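Local coordinates for protein hydrolase, HAD superfamily, subfamily III A (Legionella pneumophila, PDB 3N1U) that probably hydrolyses 3-deoxy-D-manno-octulosonate 8-phosphate to KDO and inorganic phosphate, a step of lipopolysaccharide biosynthesis, as a magnesium-dependent phosphatase of the KdsC family, at residues A146-E151 and V159-D164; Q100-T105 and D111-I116; K45-Q50 and D77-Q82. One frame throughout, in Å; residues are numbered along the deposited sequence.

In the fold
Contacts 1 and 2 hold helices against the same parallel sheet of the HAD fold, at its edge strand 148-149 and at strand 113-117, and they meet where L162 CD2 packs on I116 CB at 3.7 Å. Contact 3 binds the end of the two-stranded hairpin to helix 74-83, nearer the D25/D27 metal site and at a subunit interface. Contact 2 is buried and apolar; contact 3 is buried too, yet sets an arginine on a phenylalanine ring. Contact 1, partly buried, mixes a carboxylate-to-backbone bond with apolar packing and carries a calcium ion at its outer end. Contacts 1 and 3 are joined through R160 NH1 and Q50 O, probably by a hydrogen bond.

Contact 1: A146-E151 and V159-D164; sequences ADWRTE and VRELCD. With CA (calcium ion), chain C.
A single carboxylate oxygen, E161 OE2, meets W148 of the edge strand and T150 and E151 just beyond it, accepting the backbone N-H of E151. The setting is the margin of the HAD Rossmann-like fold, where helix 158-169 packs beside 148-149, one edge strand of the parallel sheet. The bond from E151 N to E161 OE2 is short and nearly straight, 2.7 Å with 171° at the hydrogen, and it uses the syn lone pair. E161 gets there because CG stands anti to the backbone N (chi1 -169°) and the chain runs extended beyond it. The same oxygen is 3.4 Å from T150 CA and 3.8 Å from W148 CH2, with the indole and carboxylate planes 85° apart. E161 OE1 forms a salt bridge with R152, so both oxygens are held, which probably favours the charged form although E151 carries a like charge nearby. T150 OG1 turns to the carbonyl of R152. One helical residue on, L162 slides past the indole in the opposite direction, its CD1 4.0 Å from W148 CZ3, and also packs on V133 of the adjoining strand and I116 of the strand beyond. On the helix itself, R160 NE bridges to D164 OD1, while R160 NH2 reaches D119 of the second subunit. At the far end D147 grips a calcium ion with OD1 at 2.6 Å and OD2 at 2.8 Å. Waters 2 and 3 also lie at bonding distance; the two shorter water contacts are doubtful. D147 OD2 also takes the backbone N-H of G132, which helps to position the carboxylate.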
loop_
_atom_site.group_PDB
_atom_site.type_symbol
_atom_site.label_atom_id
_atom_site.label_comp_id
_atom_site.label_asym_id
_atom_site.label_seq_id
_atom_site.Cartn_x
_atom_site.Cartn_y
_atom_site.Cartn_z
ATOM N N ALA A 146 17.690 -12.911 14.657
ATOM C CA ALA A 146 18.532 -11.887 14.072
ATOM C C ALA A 146 19.307 -11.108 15.136
ATOM O O ALA A 146 18.866 -11.019 16.280
ATOM C CB ALA A 146 17.626 -10.901 13.247
ATOM N N ASP A 147 20.448 -10.526 14.769
ATOM C CA ASP A 147 21.158 -9.631 15.692
ATOM C C ASP A 147 20.424 -8.331 15.946
ATOM O O ASP A 147 20.609 -7.701 16.991
ATOM C CB ASP A 147 22.528 -9.299 15.138
ATOM C CG ASP A 147 23.405 -10.522 15.035
ATOM O OD1 ASP A 147 23.484 -11.267 16.033
ATOM O OD2 ASP A 147 23.934 -10.789 13.935
ATOM N N TRP A 148 19.603 -7.923 14.981
ATOM C CA TRP A 148 18.949 -6.603 14.984
ATOM C C TRP A 148 17.771 -6.642 14.048
ATOM O O TRP A 148 17.755 -7.404 13.087
ATOM C CB TRP A 148 19.946 -5.535 14.486
ATOM C CG TRP A 148 19.455 -4.085 14.589
ATOM C CD1 TRP A 148 19.100 -3.436 15.720
ATOM C CD2 TRP A 148 19.315 -3.133 13.510
ATOM N NE1 TRP A 148 18.727 -2.138 15.431
ATOM C CE2 TRP A 148 18.849 -1.925 14.083
ATOM C CE3 TRP A 148 19.545 -3.186 12.112
ATOM C CZ2 TRP A 148 18.578 -0.753 13.315
ATOM C CZ3 TRP A 148 19.266 -2.019 11.337
ATOM C CH2 TRP A 148 18.797 -0.824 11.955
ATOM N N ARG A 149 16.782 -5.813 14.311
ATOM C CA ARG A 149 15.667 -5.678 13.388
ATOM C C ARG A 149 15.465 -4.221 13.061
ATOM O O ARG A 149 15.712 -3.327 13.905
ATOM C CB ARG A 149 14.366 -6.260 13.991
ATOM C CG ARG A 149 13.811 -5.458 15.171
ATOM C CD ARG A 149 12.499 -6.120 15.618
ATOM N NE ARG A 149 12.784 -7.372 16.324
ATOM C CZ ARG A 149 11.845 -8.122 16.914
ATOM N NH1 ARG A 149 10.560 -7.747 16.865
ATOM N NH2 ARG A 149 12.194 -9.228 17.568
ATOM N N THR A 150 15.037 -3.960 11.831
ATOM C CA THR A 150 14.781 -2.561 11.432
ATOM C C THR A 150 13.413 -2.121 11.984
ATOM O O THR A 150 12.567 -2.985 12.340
ATOM C CB THR A 150 14.783 -2.426 9.893
ATOM O OG1 THR A 150 13.785 -3.303 9.324
ATOM C CG2 THR A 150 16.199 -2.800 9.334
ATOM N N GLU A 151 13.199 -0.803 12.048
ATOM C CA GLU A 151 11.896 -0.256 12.427
ATOM C C GLU A 151 10.998 -0.387 11.227
ATOM O O GLU A 151 9.830 -0.752 11.339
ATOM C CB GLU A 151 12.006 1.221 12.846
ATOM C CG GLU A 151 12.929 1.433 14.057
ATOM C CD GLU A 151 12.338 0.894 15.363
ATOM O OE1 GLU A 151 11.591 1.657 16.022
ATOM O OE2 GLU A 151 12.640 -0.278 15.750
ATOM N N VAL A 159 16.014 -1.413 4.289
ATOM C CA VAL A 159 17.383 -1.609 3.846
ATOM C C VAL A 159 18.161 -0.295 3.961
ATOM O O VAL A 159 19.305 -0.315 4.390
ATOM C CB VAL A 159 17.389 -2.130 2.361
ATOM C CG1 VAL A 159 18.773 -2.005 1.725
ATOM C CG2 VAL A 159 16.907 -3.604 2.341
ATOM N N ARG A 160 17.513 0.859 3.683
ATOM C CA ARG A 160 18.203 2.146 3.844
ATOM C C ARG A 160 18.607 2.327 5.332
ATOM O O ARG A 160 19.690 2.841 5.640
ATOM C CB ARG A 160 17.246 3.306 3.482
ATOM C CG ARG A 160 17.842 4.682 3.761
ATOM C CD ARG A 160 19.263 4.835 3.100
ATOM N NE ARG A 160 19.700 6.214 3.183
ATOM C CZ ARG A 160 19.232 7.187 2.386
ATOM N NH1 ARG A 160 18.367 6.908 1.409
ATOM N NH2 ARG A 160 19.633 8.454 2.550
ATOM N N GLU A 161 17.728 1.899 6.236
ATOM C CA GLU A 161 17.970 2.090 7.695
ATOM C C GLU A 161 19.238 1.318 8.080
ATOM O O GLU A 161 20.084 1.822 8.821
ATOM C CB GLU A 161 16.768 1.520 8.443
ATOM C CG GLU A 161 16.661 1.812 9.907
ATOM C CD GLU A 161 15.330 1.225 10.493
ATOM O OE1 GLU A 161 14.310 1.228 9.792
ATOM O OE2 GLU A 161 15.372 0.731 11.626
ATOM N N LEU A 162 19.378 0.112 7.540
ATOM C CA LEU A 162 20.627 -0.681 7.733
ATOM C C LEU A 162 21.857 -0.022 7.071
ATOM O O LEU A 162 22.960 0.014 7.666
ATOM C CB LEU A 162 20.393 -2.134 7.236
ATOM C CG LEU A 162 21.607 -3.082 7.314
ATOM C CD1 LEU A 162 22.186 -2.982 8.763
ATOM C CD2 LEU A 162 21.109 -4.478 6.968
ATOM N N CYS A 163 21.692 0.447 5.817
ATOM C CA CYS A 163 22.774 1.164 5.148
ATOM C C CYS A 163 23.289 2.327 6.010
ATOM O O CYS A 163 24.480 2.457 6.187
ATOM C CB CYS A 163 22.361 1.659 3.758
ATOM S SG CYS A 163 22.004 0.342 2.629
ATOM N N ASP A 164 22.391 3.134 6.552
ATOM C CA ASP A 164 22.730 4.315 7.365
ATOM C C ASP A 164 23.391 3.896 8.679
ATOM O O ASP A 164 24.380 4.489 9.050
ATOM C CB ASP A 164 21.503 5.187 7.652
ATOM C CG ASP A 164 21.047 5.996 6.443
ATOM O OD1 ASP A 164 21.691 5.921 5.353
ATOM O OD2 ASP A 164 20.011 6.699 6.587
HETATM CA CA CA C . 24.455 -13.358 14.894
HETATM O O HOH W 1 24.692 -13.567 13.030
HETATM O O HOH W 2 21.924 -13.883 14.184
HETATM O O HOH W 3 27.010 -13.354 14.360
HETATM O O HOH W 4 25.466 -13.353 16.661
#

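Contact 2: Q100-T105 and D111-I116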
loop_
_atom_site.group_PDB
_atom_site.type_symbol
_atom_site.label_atom_id
_atom_site.label_comp_id
_atom_site.label_asym_id
_atom_site.label_seq_id
_atom_site.Cartn_x
_atom_site.Cartn_y
_atom_site.Cartn_z
ATOM N N GLN A 100 28.510 -19.058 0.277
ATOM C CA GLN A 100 29.889 -19.554 0.330
ATOM C C GLN A 100 30.654 -19.138 -0.932
ATOM O O GLN A 100 31.849 -18.827 -0.871
ATOM C CB GLN A 100 29.927 -21.097 0.578
ATOM C CG GLN A 100 31.354 -21.672 0.826
ATOM C CD GLN A 100 32.117 -21.036 2.003
ATOM O OE1 GLN A 100 31.533 -20.670 3.046
ATOM N NE2 GLN A 100 33.429 -20.908 1.835
ATOM N N HIS A 101 29.954 -19.106 -2.064
ATOM C CA HIS A 101 30.546 -18.670 -3.321
ATOM C C HIS A 101 30.903 -17.189 -3.267
ATOM O O HIS A 101 31.999 -16.783 -3.707
ATOM C CB HIS A 101 29.585 -18.907 -4.490
ATOM C CG HIS A 101 30.157 -18.507 -5.816
ATOM N ND1 HIS A 101 30.157 -17.204 -6.256
ATOM C CD2 HIS A 101 30.774 -19.231 -6.783
ATOM C CE1 HIS A 101 30.737 -17.137 -7.441
ATOM N NE2 HIS A 101 31.138 -18.350 -7.777
ATOM N N LEU A 102 29.983 -16.382 -2.728
ATOM C CA LEU A 102 30.245 -14.941 -2.569
ATOM C C LEU A 102 31.439 -14.716 -1.631
ATOM O O LEU A 102 32.294 -13.862 -1.865
ATOM C CB LEU A 102 29.012 -14.249 -2.015
ATOM C CG LEU A 102 29.152 -12.738 -1.810
ATOM C CD1 LEU A 102 29.423 -11.950 -3.097
ATOM C CD2 LEU A 102 27.921 -12.190 -1.053
ATOM N N LYS A 103 31.496 -15.510 -0.562
ATOM C CA LYS A 103 32.576 -15.387 0.394
ATOM C C LYS A 103 33.923 -15.668 -0.286
ATOM O O LYS A 103 34.905 -14.947 -0.059
ATOM C CB LYS A 103 32.307 -16.317 1.572
ATOM C CG LYS A 103 33.376 -16.349 2.657
ATOM C CD LYS A 103 32.806 -17.244 3.751
ATOM C CE LYS A 103 33.326 -16.883 5.104
ATOM N NZ LYS A 103 34.423 -17.746 5.463
ATOM N N LYS A 104 33.974 -16.716 -1.115
ATOM C CA LYS A 104 35.198 -17.057 -1.843
ATOM C C LYS A 104 35.578 -15.920 -2.788
ATOM O O LYS A 104 36.750 -15.564 -2.900
ATOM C CB LYS A 104 35.056 -18.364 -2.633
ATOM C CG LYS A 104 35.106 -19.595 -1.782
ATOM C CD LYS A 104 35.048 -20.850 -2.659
ATOM C CE LYS A 104 35.279 -22.130 -1.856
ATOM N NZ LYS A 104 34.206 -22.313 -0.819
ATOM N N THR A 105 34.580 -15.362 -3.479
ATOM C CA THR A 105 34.813 -14.321 -4.469
ATOM C C THR A 105 35.409 -13.076 -3.820
ATOM O O THR A 105 36.354 -12.480 -4.349
ATOM C CB THR A 105 33.473 -13.952 -5.174
ATOM O OG1 THR A 105 32.868 -15.155 -5.704
ATOM C CG2 THR A 105 33.687 -12.865 -6.269
ATOM N N ASP A 111 32.396 -12.471 9.659
ATOM C CA ASP A 111 31.989 -11.326 10.438
ATOM C C ASP A 111 32.125 -9.989 9.682
ATOM O O ASP A 111 31.800 -8.952 10.224
ATOM C CB ASP A 111 32.633 -11.299 11.835
ATOM C CG ASP A 111 34.139 -11.003 11.812
ATOM O OD1 ASP A 111 34.731 -10.851 10.729
ATOM O OD2 ASP A 111 34.738 -10.915 12.911
ATOM N N GLU A 112 32.542 -10.029 8.418
ATOM C CA GLU A 112 32.630 -8.812 7.614
ATOM C C GLU A 112 31.441 -8.686 6.678
ATOM O O GLU A 112 31.340 -7.703 5.918
ATOM C CB GLU A 112 33.944 -8.789 6.816
ATOM C CG GLU A 112 35.199 -8.813 7.753
ATOM C CD GLU A 112 36.497 -8.780 6.979
ATOM O OE1 GLU A 112 36.785 -9.733 6.224
ATOM O OE2 GLU A 112 37.230 -7.799 7.131
ATOM N N PHE A 113 30.545 -9.672 6.740
ATOM C CA PHE A 113 29.259 -9.588 6.027
ATOM C C PHE A 113 28.114 -9.140 6.946
ATOM O O PHE A 113 28.059 -9.558 8.123
ATOM C CB PHE A 113 28.876 -10.985 5.477
ATOM C CG PHE A 113 29.647 -11.388 4.280
ATOM C CD1 PHE A 113 29.300 -10.897 3.012
ATOM C CD2 PHE A 113 30.753 -12.269 4.412
ATOM C CE1 PHE A 113 30.050 -11.253 1.892
ATOM C CE2 PHE A 113 31.492 -12.637 3.288
ATOM C CZ PHE A 113 31.138 -12.117 2.029
ATOM N N ALA A 114 27.208 -8.308 6.403
ATOM C CA ALA A 114 25.861 -8.157 6.946
ATOM C C ALA A 114 24.891 -8.845 5.996
ATOM O O ALA A 114 25.169 -8.942 4.778
ATOM C CB ALA A 114 25.515 -6.617 7.132
ATOM N N TYR A 115 23.727 -9.281 6.520
ATOM C CA TYR A 115 22.705 -9.933 5.730
ATOM C C TYR A 115 21.344 -9.522 6.285
ATOM O O TYR A 115 21.130 -9.539 7.534
ATOM C CB TYR A 115 22.825 -11.488 5.832
ATOM C CG TYR A 115 21.850 -12.173 4.883
ATOM C CD1 TYR A 115 20.481 -12.247 5.155
ATOM C CD2 TYR A 115 22.296 -12.709 3.684
ATOM C CE1 TYR A 115 19.606 -12.881 4.270
ATOM C CE2 TYR A 115 21.438 -13.324 2.813
ATOM C CZ TYR A 115 20.098 -13.408 3.108
ATOM O OH TYR A 115 19.274 -14.027 2.197
ATOM N N ILE A 116 20.462 -9.065 5.403
ATOM C CA ILE A 116 19.120 -8.640 5.774
ATOM C C ILE A 116 18.066 -9.523 5.043
ATOM O O ILE A 116 18.084 -9.691 3.807
ATOM C CB ILE A 116 18.928 -7.101 5.589
ATOM C CG1 ILE A 116 17.540 -6.663 6.112
ATOM C CG2 ILE A 116 19.172 -6.673 4.100
ATOM C CD1 ILE A 116 17.368 -5.109 6.170
#
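The far end of the F113 ring meets the helix: CE1 is 3.8 Å from L102 CD2, while CZ lies 3.9 Å from K103 CA, both approaches being oblique to the ring plane. Outside the two segments, Y99 meets the same ring edge-to-face, and L108, V129, C21 and I23 also touch the F113 side chain. Its CG stands anti to the carbonyl carbon (chi1 -76°), which sends the ring off the strand toward the helix. K103 contributes its backbone and the root of its side chain, CB being 4.1 Å from F113 CE2; the chain then leads away, and its amine makes a long, weak ion pair with D110. L102 crosses the ring obliquely and also packs on I23, H87 and Y89. In the parallel sheet of this HAD Rossmann-like domain the contact forms one side of an alpha-beta unit: helix 96-106 lies over strand 113-117, the strand that follows it in sequence, and the K103 and F113 CA atoms are 8.7 Å apart. No hydrogen bond spans the two segments. Within the helix, T105 OG1 donates to H101 O at 2.7 Å, from above the carbonyl plane, and T105 N reaches that oxygen from the opposite face.

Contact 3: K45-Q50 and D77-Q82; sequences KSFHVQ and DHRMEQ
R79 lays its aliphatic chain over one face of the F47 ring: CG sits 3.6 Å from the ring centroid and 2° off the normal, a CH-pi contact centred almost exactly. This joins strand 43-48, the second strand of the beta-hairpin inserted after the DxD-bearing strand of the HAD fold, to helix 74-83. Beyond CG the arginine, bent at chi2, passes the root of the phenylalanine, with NE 3.4 Å from F47 CB. Its guanidinium is tilted 33° from the ring, so it does not stack flat on it. R79 NH2 is 3.8 Å from H48 O. Further out, Q82 helps to hold the guanidinium's orientation: its OE1 accepts from R79 NH1 at 2.8 Å, close to the guanidinium plane. F47 also touches V75 of the same helix. The hairpin strand pairs antiparallel with a strand of the second subunit, whose L35 and I37 pack on R79 and Q82, and K45 NZ salt-bridges D27, a calcium ligand. At the strand's end H48 is the N-cap of helix 49-60: Q50 N donates to H48 ND1 at 2.9 Å, lying 13° out of the imidazole plane.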
loop_
_atom_site.group_PDB
_atom_site.type_symbol
_atom_site.label_atom_id
_atom_site.label_comp_id
_atom_site.label_asym_id
_atom_site.label_seq_id
_atom_site.Cartn_x
_atom_site.Cartn_y
_atom_site.Cartn_z
ATOM N N LYS A 45 7.474 -6.261 -9.458
ATOM C CA LYS A 45 7.731 -6.049 -8.032
ATOM C C LYS A 45 7.925 -4.547 -7.838
ATOM O O LYS A 45 8.255 -3.820 -8.789
ATOM C CB LYS A 45 9.031 -6.717 -7.554
ATOM C CG LYS A 45 9.176 -8.197 -7.953
ATOM C CD LYS A 45 10.526 -8.762 -7.531
ATOM C CE LYS A 45 10.638 -10.246 -7.880
ATOM N NZ LYS A 45 9.517 -11.159 -7.358
ATOM N N SER A 46 7.868 -4.123 -6.578
ATOM C CA SER A 46 7.938 -2.690 -6.255
ATOM C C SER A 46 9.108 -2.471 -5.320
ATOM O O SER A 46 9.128 -3.078 -4.216
ATOM C CB SER A 46 6.618 -2.287 -5.550
ATOM O OG SER A 46 5.550 -2.560 -6.457
ATOM N N PHE A 47 10.080 -1.623 -5.726
ATOM C CA PHE A 47 11.278 -1.348 -4.907
ATOM C C PHE A 47 11.199 0.088 -4.390
ATOM O O PHE A 47 10.455 0.876 -4.943
ATOM C CB PHE A 47 12.524 -1.498 -5.787
ATOM C CG PHE A 47 12.682 -2.883 -6.364
ATOM C CD1 PHE A 47 13.286 -3.897 -5.598
ATOM C CD2 PHE A 47 12.230 -3.174 -7.651
ATOM C CE1 PHE A 47 13.408 -5.232 -6.071
ATOM C CE2 PHE A 47 12.345 -4.487 -8.160
ATOM C CZ PHE A 47 12.964 -5.528 -7.391
ATOM N N HIS A 48 11.978 0.461 -3.375
ATOM C CA HIS A 48 11.813 1.771 -2.799
ATOM C C HIS A 48 13.066 2.613 -3.103
ATOM O O HIS A 48 14.197 2.152 -2.942
ATOM C CB HIS A 48 11.606 1.646 -1.273
ATOM C CG HIS A 48 11.093 2.915 -0.664
ATOM N ND1 HIS A 48 11.896 4.052 -0.484
ATOM C CD2 HIS A 48 9.858 3.249 -0.240
ATOM C CE1 HIS A 48 11.152 5.025 0.018
ATOM N NE2 HIS A 48 9.909 4.567 0.171
ATOM N N VAL A 49 12.857 3.829 -3.549
ATOM C CA VAL A 49 13.991 4.703 -3.891
ATOM C C VAL A 49 14.946 4.990 -2.748
ATOM O O VAL A 49 16.120 5.255 -2.983
ATOM C CB VAL A 49 13.509 6.044 -4.463
ATOM C CG1 VAL A 49 12.939 5.785 -5.885
ATOM C CG2 VAL A 49 12.556 6.783 -3.481
ATOM N N GLN A 50 14.449 5.062 -1.506
ATOM C CA GLN A 50 15.407 5.321 -0.413
ATOM C C GLN A 50 16.343 4.137 -0.191
ATOM O O GLN A 50 17.442 4.311 0.274
ATOM C CB GLN A 50 14.717 5.671 0.912
ATOM C CG GLN A 50 14.004 7.056 0.857
ATOM C CD GLN A 50 13.130 7.325 2.085
ATOM O OE1 GLN A 50 13.140 6.535 3.020
ATOM N NE2 GLN A 50 12.362 8.428 2.066
ATOM N N ASP A 77 16.773 -8.851 -12.485
ATOM C CA ASP A 77 17.899 -8.457 -13.336
ATOM C C ASP A 77 17.823 -6.977 -13.701
ATOM O O ASP A 77 18.860 -6.244 -13.644
ATOM C CB ASP A 77 17.933 -9.311 -14.611
ATOM C CG ASP A 77 18.021 -10.794 -14.289
ATOM O OD1 ASP A 77 19.068 -11.253 -13.763
ATOM O OD2 ASP A 77 17.053 -11.496 -14.585
ATOM N N HIS A 78 16.616 -6.527 -14.037
ATOM C CA HIS A 78 16.430 -5.102 -14.385
ATOM C C HIS A 78 16.753 -4.203 -13.228
ATOM O O HIS A 78 17.437 -3.196 -13.394
ATOM C CB HIS A 78 15.017 -4.809 -14.885
ATOM C CG HIS A 78 14.741 -5.384 -16.235
ATOM N ND1 HIS A 78 13.785 -6.357 -16.456
ATOM C CD2 HIS A 78 15.296 -5.116 -17.438
ATOM C CE1 HIS A 78 13.765 -6.663 -17.744
ATOM N NE2 HIS A 78 14.676 -5.930 -18.360
ATOM N N ARG A 79 16.293 -4.576 -12.044
ATOM C CA ARG A 79 16.624 -3.775 -10.853
ATOM C C ARG A 79 18.116 -3.778 -10.503
ATOM O O ARG A 79 18.687 -2.742 -10.141
ATOM C CB ARG A 79 15.780 -4.206 -9.646
ATOM C CG ARG A 79 16.015 -3.338 -8.380
ATOM C CD ARG A 79 15.523 -1.871 -8.577
ATOM N NE ARG A 79 15.552 -1.087 -7.333
ATOM C CZ ARG A 79 15.714 0.245 -7.312
ATOM N NH1 ARG A 79 15.881 0.932 -8.463
ATOM N NH2 ARG A 79 15.754 0.885 -6.161
HETATM N N MSE A 80 18.764 -4.944 -10.588
HETATM C CA MSE A 80 20.174 -4.990 -10.273
HETATM C C MSE A 80 20.978 -4.131 -11.240
HETATM O O MSE A 80 21.937 -3.484 -10.826
HETATM C CB MSE A 80 20.699 -6.425 -10.343
HETATM C CG MSE A 80 20.041 -7.378 -9.408
HETATM SE SE MSE A 80 20.397 -6.995 -7.516
HETATM C CE MSE A 80 18.764 -5.887 -7.190
ATOM N N GLU A 81 20.626 -4.196 -12.521
ATOM C CA GLU A 81 21.277 -3.362 -13.558
ATOM C C GLU A 81 21.089 -1.866 -13.265
ATOM O O GLU A 81 22.032 -1.097 -13.391
ATOM C CB GLU A 81 20.733 -3.691 -14.950
ATOM C CG GLU A 81 21.336 -2.759 -16.034
ATOM C CD GLU A 81 20.795 -3.001 -17.450
ATOM O OE1 GLU A 81 21.589 -2.798 -18.391
ATOM O OE2 GLU A 81 19.597 -3.375 -17.627
ATOM N N GLN A 82 19.878 -1.471 -12.833
ATOM C CA GLN A 82 19.571 -0.073 -12.468
ATOM C C GLN A 82 20.486 0.396 -11.374
ATOM O O GLN A 82 20.983 1.530 -11.432
ATOM C CB GLN A 82 18.123 0.117 -11.930
ATOM C CG GLN A 82 17.068 0.232 -12.987
ATOM C CD GLN A 82 15.679 0.552 -12.423
ATOM O OE1 GLN A 82 15.411 0.438 -11.209
ATOM N NE2 GLN A 82 14.773 0.936 -13.325
#